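Local atomic coordinates of VC0179-like protein (Escherichia coli, PDB entry 4XJ6), a protein that probably joins GTP and ATP into the cyclic dinucleotide cyclic GMP-AMP, as a bacterial homologue of cyclic GMP-AMP synthase. Residues Asn7-Ser10 with Gly15-Ser18; Glu377-Glu380 with Glu384-Arg387. One frame throughout, in Å; residues are numbered along the deposited sequence.

Contact 1 (Asn7-Ser10 with Gly15-Ser18); sequences NYYS and GLIS
L16 N gives its hydrogen to Y8 O over 2.8 Å, with an N-H...O angle of 144°. A straighter partner bond follows one residue on, from I17 N to Y9 O at 2.9 Å and 153°. The two bonds are complementary: carbonyls in the last turn of helix 6-10 and amides in the first turn of helix 16-20 cannot all be satisfied inside their own helices, and here they serve each other. G15, at the N-cap position, has no side chain to stand between the backbones, so its CA comes to 3.5 Å from Y8 O. Beyond the backbone, the contact is carried by L16. With CG anti to its backbone N (chi1 -175°), the leucine runs alongside Y9, pointing the same way, and its CD2 methyl meets the edge of the Y9 ring, 3.9 Å from Y9 CD1. The same methyl meets Y8 obliquely, 4.2 Å from Y8 CE2, while Y8 CD2 sits 3.9 Å above one face of the Y9 ring, near its rim. A leucine suits this place because its apolar end, here CD2, reaches both rings and demands no polar partner. Y9 also stacks on F281, and Y8 spends its hydroxyl on N390, which lets a tyrosine be buried there. At the surface the beta-branched I17 lays CG2 on the backbone of S10, 3.6 Å from S10 CA. The arrangement is a junction of two short helices across a four-residue loop, with amides of the second helix's first turn donating to carbonyls at the first helix's C-terminal end.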
ATOM      1  N   ASN A   7     -23.665 -12.402 -11.907  1.00 25.33           N
ATOM      2  CA  ASN A   7     -23.626 -13.270 -10.733  1.00 30.33           C
ATOM      3  C   ASN A   7     -22.243 -13.879 -10.520  1.00 30.36           C
ATOM      4  O   ASN A   7     -21.848 -14.144  -9.386  1.00 32.97           O
ATOM      5  CB  ASN A   7     -24.681 -14.373 -10.841  1.00 37.19           C
ATOM      6  CG  ASN A   7     -26.021 -13.953 -10.263  1.00 44.19           C
ATOM      7  OD1 ASN A   7     -26.258 -14.076  -9.061  1.00 49.32           O
ATOM      8  ND2 ASN A   7     -26.903 -13.450 -11.118  1.00 47.60           N
ATOM      9  N   TYR A   8     -21.517 -14.104 -11.612  1.00 29.20           N
ATOM     10  CA  TYR A   8     -20.123 -14.524 -11.531  1.00 24.84           C
ATOM     11  C   TYR A   8     -19.347 -13.505 -10.711  1.00 21.98           C
ATOM     12  O   TYR A   8     -18.530 -13.859  -9.863  1.00 28.70           O
ATOM     13  CB  TYR A   8     -19.519 -14.668 -12.932  1.00 20.81           C
ATOM     14  CG  TYR A   8     -18.006 -14.781 -12.965  1.00 27.82           C
ATOM     15  CD1 TYR A   8     -17.380 -16.020 -12.940  1.00 26.91           C
ATOM     16  CD2 TYR A   8     -17.205 -13.646 -13.032  1.00 23.65           C
ATOM     17  CE1 TYR A   8     -16.000 -16.128 -12.973  1.00 25.52           C
ATOM     18  CE2 TYR A   8     -15.825 -13.743 -13.063  1.00 22.55           C
ATOM     19  CZ  TYR A   8     -15.228 -14.989 -13.034  1.00 24.96           C
ATOM     20  OH  TYR A   8     -13.856 -15.097 -13.067  1.00 28.37           O
ATOM     21  N   TYR A   9     -19.632 -12.232 -10.964  1.00 21.16           N
ATOM     22  CA  TYR A   9     -18.924 -11.134 -10.318  1.00 22.80           C
ATOM     23  C   TYR A   9     -19.356 -10.888  -8.871  1.00 26.47           C
ATOM     24  O   TYR A   9     -18.513 -10.715  -7.987  1.00 28.25           O
ATOM     25  CB  TYR A   9     -19.113  -9.839 -11.121  1.00 21.19           C
ATOM     26  CG  TYR A   9     -18.288  -9.755 -12.390  1.00 21.11           C
ATOM     27  CD1 TYR A   9     -16.900  -9.813 -12.345  1.00 21.74           C
ATOM     28  CD2 TYR A   9     -18.895  -9.580 -13.626  1.00 21.22           C
ATOM     29  CE1 TYR A   9     -16.144  -9.725 -13.495  1.00 21.65           C
ATOM     30  CE2 TYR A   9     -18.146  -9.491 -14.787  1.00 22.43           C
ATOM     31  CZ  TYR A   9     -16.770  -9.562 -14.714  1.00 23.23           C
ATOM     32  OH  TYR A   9     -16.009  -9.474 -15.856  1.00 26.21           O
ATOM     33  N   SER A  10     -20.664 -10.873  -8.628  1.00 27.22           N
ATOM     34  CA  SER A  10     -21.192 -10.282  -7.401  1.00 28.97           C
ATOM     35  C   SER A  10     -22.010 -11.197  -6.488  1.00 31.41           C
ATOM     36  O   SER A  10     -22.505 -10.738  -5.459  1.00 35.17           O
ATOM     37  CB  SER A  10     -22.052  -9.074  -7.762  1.00 31.38           C
ATOM     38  OG  SER A  10     -23.177  -9.484  -8.515  1.00 38.16           O
ATOM     39  N   GLY A  15     -19.459 -15.821  -5.496  1.00 24.71           N
ATOM     40  CA  GLY A  15     -19.089 -14.901  -6.559  1.00 25.73           C
ATOM     41  C   GLY A  15     -17.682 -14.355  -6.392  1.00 27.40           C
ATOM     42  O   GLY A  15     -17.016 -14.634  -5.396  1.00 26.94           O
ATOM     43  N   LEU A  16     -17.231 -13.565  -7.364  1.00 27.10           N
ATOM     44  CA  LEU A  16     -15.860 -13.059  -7.370  1.00 23.70           C
ATOM     45  C   LEU A  16     -15.579 -12.091  -6.222  1.00 21.64           C
ATOM     46  O   LEU A  16     -14.504 -12.128  -5.622  1.00 23.16           O
ATOM     47  CB  LEU A  16     -15.554 -12.384  -8.709  1.00 24.93           C
ATOM     48  CG  LEU A  16     -14.114 -11.907  -8.905  1.00 26.03           C
ATOM     49  CD1 LEU A  16     -13.137 -13.052  -8.670  1.00 18.44           C
ATOM     50  CD2 LEU A  16     -13.929 -11.300 -10.294  1.00 18.46           C
ATOM     51  N   ILE A  17     -16.545 -11.230  -5.915  1.00 22.66           N
ATOM     52  CA  ILE A  17     -16.396 -10.279  -4.820  1.00 24.62           C
ATOM     53  C   ILE A  17     -16.240 -11.017  -3.490  1.00 28.07           C
ATOM     54  O   ILE A  17     -15.520 -10.571  -2.596  1.00 29.75           O
ATOM     55  CB  ILE A  17     -17.596  -9.303  -4.750  1.00 31.72           C
ATOM     56  CG1 ILE A  17     -17.387  -8.277  -3.633  1.00 33.32           C
ATOM     57  CG2 ILE A  17     -18.911 -10.060  -4.580  1.00 34.41           C
ATOM     58  CD1 ILE A  17     -18.517  -7.288  -3.496  1.00 37.63           C
ATOM     59  N   SER A  18     -16.895 -12.165  -3.376  1.00 27.39           N
ATOM     60  CA  SER A  18     -16.813 -12.970  -2.169  1.00 27.78           C
ATOM     61  C   SER A  18     -15.454 -13.647  -2.047  1.00 27.11           C
ATOM     62  O   SER A  18     -14.951 -13.855  -0.942  1.00 29.21           O
ATOM     63  CB  SER A  18     -17.926 -14.011  -2.158  1.00 33.17           C
ATOM     64  OG  SER A  18     -19.194 -13.383  -2.202  1.00 41.63           O
TER

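Contact 2 (Glu377-Glu380 with Glu384-Arg387); sequences EQSE and EALR
S379 CB packs against the backbone and methyl of A385. It lies 3.6 Å from A385 N and 4.0 Å from A385 CB, a spacing that two small residues permit and that brings the linker close to the helix. E384 extends the packing. It turns CG away from its own N (chi1 176°) and its chain runs on extended, which carries the methylene groups past the serine, with E384 CG 3.7 Å from S379 CB, and sets the carboxylate beside the linker. A385 also touches F5 and I403.

The contact lies at the turn between two consecutive helices in the C-terminal domain of this cyclic GMP-AMP synthase family: Q378 to S381 link helix 357-377 to helix 382-393, and 384-387 lies in the second helix. Q378 is the first residue to leave the helical conformation, and S379 is extended.

Hydrogen bonding ties the turn to its surroundings, not across the contact. The hydroxyl of S379 bonds A375 O near the end of the preceding helix, a role that suits serine just past a helix terminus, and S379 O accepts from W3 NE1. Just before the second helix, S381 OG accepts the hydrogen of E384 N.

Electrostatics are looser. E384 OE1 stays 3.6 Å from E380 N, and its negative charge near the start of helix 382-393 is probably favoured by the helix dipole. The like-charged E380 OE1 and E384 OE1 are kept 6.0 Å apart.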
ATOM      1  N   GLU A 377     -17.952 -14.516 -22.948  1.00 33.24           N
ATOM      2  CA  GLU A 377     -19.321 -14.124 -23.252  1.00 32.41           C
ATOM      3  C   GLU A 377     -19.918 -14.937 -24.400  1.00 35.77           C
ATOM      4  O   GLU A 377     -21.110 -15.250 -24.405  1.00 29.43           O
ATOM      5  CB  GLU A 377     -19.349 -12.628 -23.580  1.00 33.90           C
ATOM      6  CG  GLU A 377     -20.635 -12.129 -24.197  1.00 38.60           C
ATOM      7  CD  GLU A 377     -20.613 -10.633 -24.430  1.00 43.28           C
ATOM      8  OE1 GLU A 377     -20.297  -9.883 -23.481  1.00 38.69           O
ATOM      9  OE2 GLU A 377     -20.907 -10.206 -25.566  1.00 49.56           O
ATOM     10  N   GLN A 378     -19.074 -15.293 -25.363  1.00 28.99           N
ATOM     11  CA  GLN A 378     -19.528 -15.983 -26.563  1.00 31.50           C
ATOM     12  C   GLN A 378     -19.138 -17.460 -26.576  1.00 31.54           C
ATOM     13  O   GLN A 378     -19.268 -18.131 -27.599  1.00 43.80           O
ATOM     14  CB  GLN A 378     -18.978 -15.281 -27.805  1.00 35.30           C
ATOM     15  CG  GLN A 378     -19.589 -13.909 -28.047  1.00 44.58           C
ATOM     16  CD  GLN A 378     -18.742 -13.045 -28.957  1.00 53.92           C
ATOM     17  OE1 GLN A 378     -17.612 -12.693 -28.621  1.00 60.93           O
ATOM     18  NE2 GLN A 378     -19.284 -12.697 -30.118  1.00 55.87           N
ATOM     19  N   SER A 379     -18.661 -17.960 -25.439  1.00 30.39           N
ATOM     20  CA  SER A 379     -18.374 -19.383 -25.292  1.00 36.29           C
ATOM     21  C   SER A 379     -19.648 -20.195 -25.489  1.00 42.29           C
ATOM     22  O   SER A 379     -20.723 -19.800 -25.036  1.00 42.73           O
ATOM     23  CB  SER A 379     -17.766 -19.683 -23.923  1.00 33.52           C
ATOM     24  OG  SER A 379     -16.498 -19.069 -23.779  1.00 34.67           O
ATOM     25  N   GLU A 380     -19.524 -21.332 -26.163  1.00 47.77           N
ATOM     26  CA  GLU A 380     -20.684 -22.143 -26.509  1.00 58.33           C
ATOM     27  C   GLU A 380     -21.291 -22.829 -25.287  1.00 59.13           C
ATOM     28  O   GLU A 380     -22.510 -22.953 -25.183  1.00 62.65           O
ATOM     29  CB  GLU A 380     -20.305 -23.182 -27.564  1.00 65.07           C
ATOM     30  CG  GLU A 380     -21.234 -23.206 -28.766  1.00 73.37           C
ATOM     31  CD  GLU A 380     -20.516 -23.609 -30.039  1.00 79.66           C
ATOM     32  OE1 GLU A 380     -20.248 -24.816 -30.216  1.00 81.97           O
ATOM     33  OE2 GLU A 380     -20.209 -22.716 -30.857  1.00 81.22           O
ATOM     34  N   GLU A 384     -17.310 -23.670 -20.282  1.00 35.46           N
ATOM     35  CA  GLU A 384     -16.293 -23.085 -21.140  1.00 35.79           C
ATOM     36  C   GLU A 384     -16.168 -21.592 -20.868  1.00 35.08           C
ATOM     37  O   GLU A 384     -15.073 -21.029 -20.916  1.00 34.86           O
ATOM     38  CB  GLU A 384     -16.625 -23.333 -22.611  1.00 45.06           C
ATOM     39  CG  GLU A 384     -15.667 -22.673 -23.577  1.00 56.38           C
ATOM     40  CD  GLU A 384     -16.110 -22.795 -25.019  1.00 63.53           C
ATOM     41  OE1 GLU A 384     -16.918 -23.697 -25.328  1.00 62.97           O
ATOM     42  OE2 GLU A 384     -15.648 -21.980 -25.845  1.00 65.59           O
ATOM     43  N   ALA A 385     -17.300 -20.957 -20.580  1.00 35.67           N
ATOM     44  CA  ALA A 385     -17.330 -19.535 -20.270  1.00 32.27           C
ATOM     45  C   ALA A 385     -16.564 -19.248 -18.985  1.00 29.11           C
ATOM     46  O   ALA A 385     -15.825 -18.268 -18.896  1.00 24.59           O
ATOM     47  CB  ALA A 385     -18.769 -19.048 -20.155  1.00 27.10           C
ATOM     48  N   LEU A 386     -16.745 -20.117 -17.996  1.00 32.99           N
ATOM     49  CA  LEU A 386     -16.095 -19.954 -16.700  1.00 29.35           C
ATOM     50  C   LEU A 386     -14.584 -20.077 -16.818  1.00 26.64           C
ATOM     51  O   LEU A 386     -13.848 -19.218 -16.335  1.00 23.97           O
ATOM     52  CB  LEU A 386     -16.623 -20.980 -15.700  1.00 26.91           C
ATOM     53  CG  LEU A 386     -15.889 -21.028 -14.360  1.00 28.18           C
ATOM     54  CD1 LEU A 386     -16.031 -19.704 -13.617  1.00 29.28           C
ATOM     55  CD2 LEU A 386     -16.390 -22.184 -13.511  1.00 31.71           C
ATOM     56  N   ARG A 387     -14.129 -21.150 -17.460  1.00 26.32           N
ATOM     57  CA  ARG A 387     -12.703 -21.375 -17.680  1.00 32.04           C
ATOM     58  C   ARG A 387     -12.056 -20.238 -18.466  1.00 30.78           C
ATOM     59  O   ARG A 387     -10.875 -19.940 -18.287  1.00 28.33           O
ATOM     60  CB  ARG A 387     -12.471 -22.693 -18.420  1.00 35.50           C
ATOM     61  CG  ARG A 387     -12.747 -23.945 -17.605  1.00 44.84           C
ATOM     62  CD  ARG A 387     -12.153 -25.164 -18.292  1.00 52.68           C
ATOM     63  NE  ARG A 387     -12.526 -25.217 -19.702  1.00 58.96           N
ATOM     64  CZ  ARG A 387     -13.575 -25.885 -20.171  1.00 63.96           C
ATOM     65  NH1 ARG A 387     -14.354 -26.565 -19.340  1.00 64.93           N
ATOM     66  NH2 ARG A 387     -13.843 -25.877 -21.470  1.00 64.98           N
TER

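Helix 382-393 joins the two contacts, whose centres are 16 Å apart. Its early turns carry the 384-387 half of contact 2, and L386, turned away from the 377-380 linker, meets contact 1 through its CD1 at 3.6 Å from Y8 CE1. The N-terminal residues close the circuit, since W3 bonds the linker of contact 2 and belongs to strand 3-4, which pairs with strand 404-405. The centres of contacts 1 and 2 lie on the same side of the chain's centre, about 24 and 34 Å from it. Neither contact contributes to the magnesium sites formed by D129, D131 and D191, or to the 3'-deoxy-GTP pockets, whose residues fall between 110 and 348.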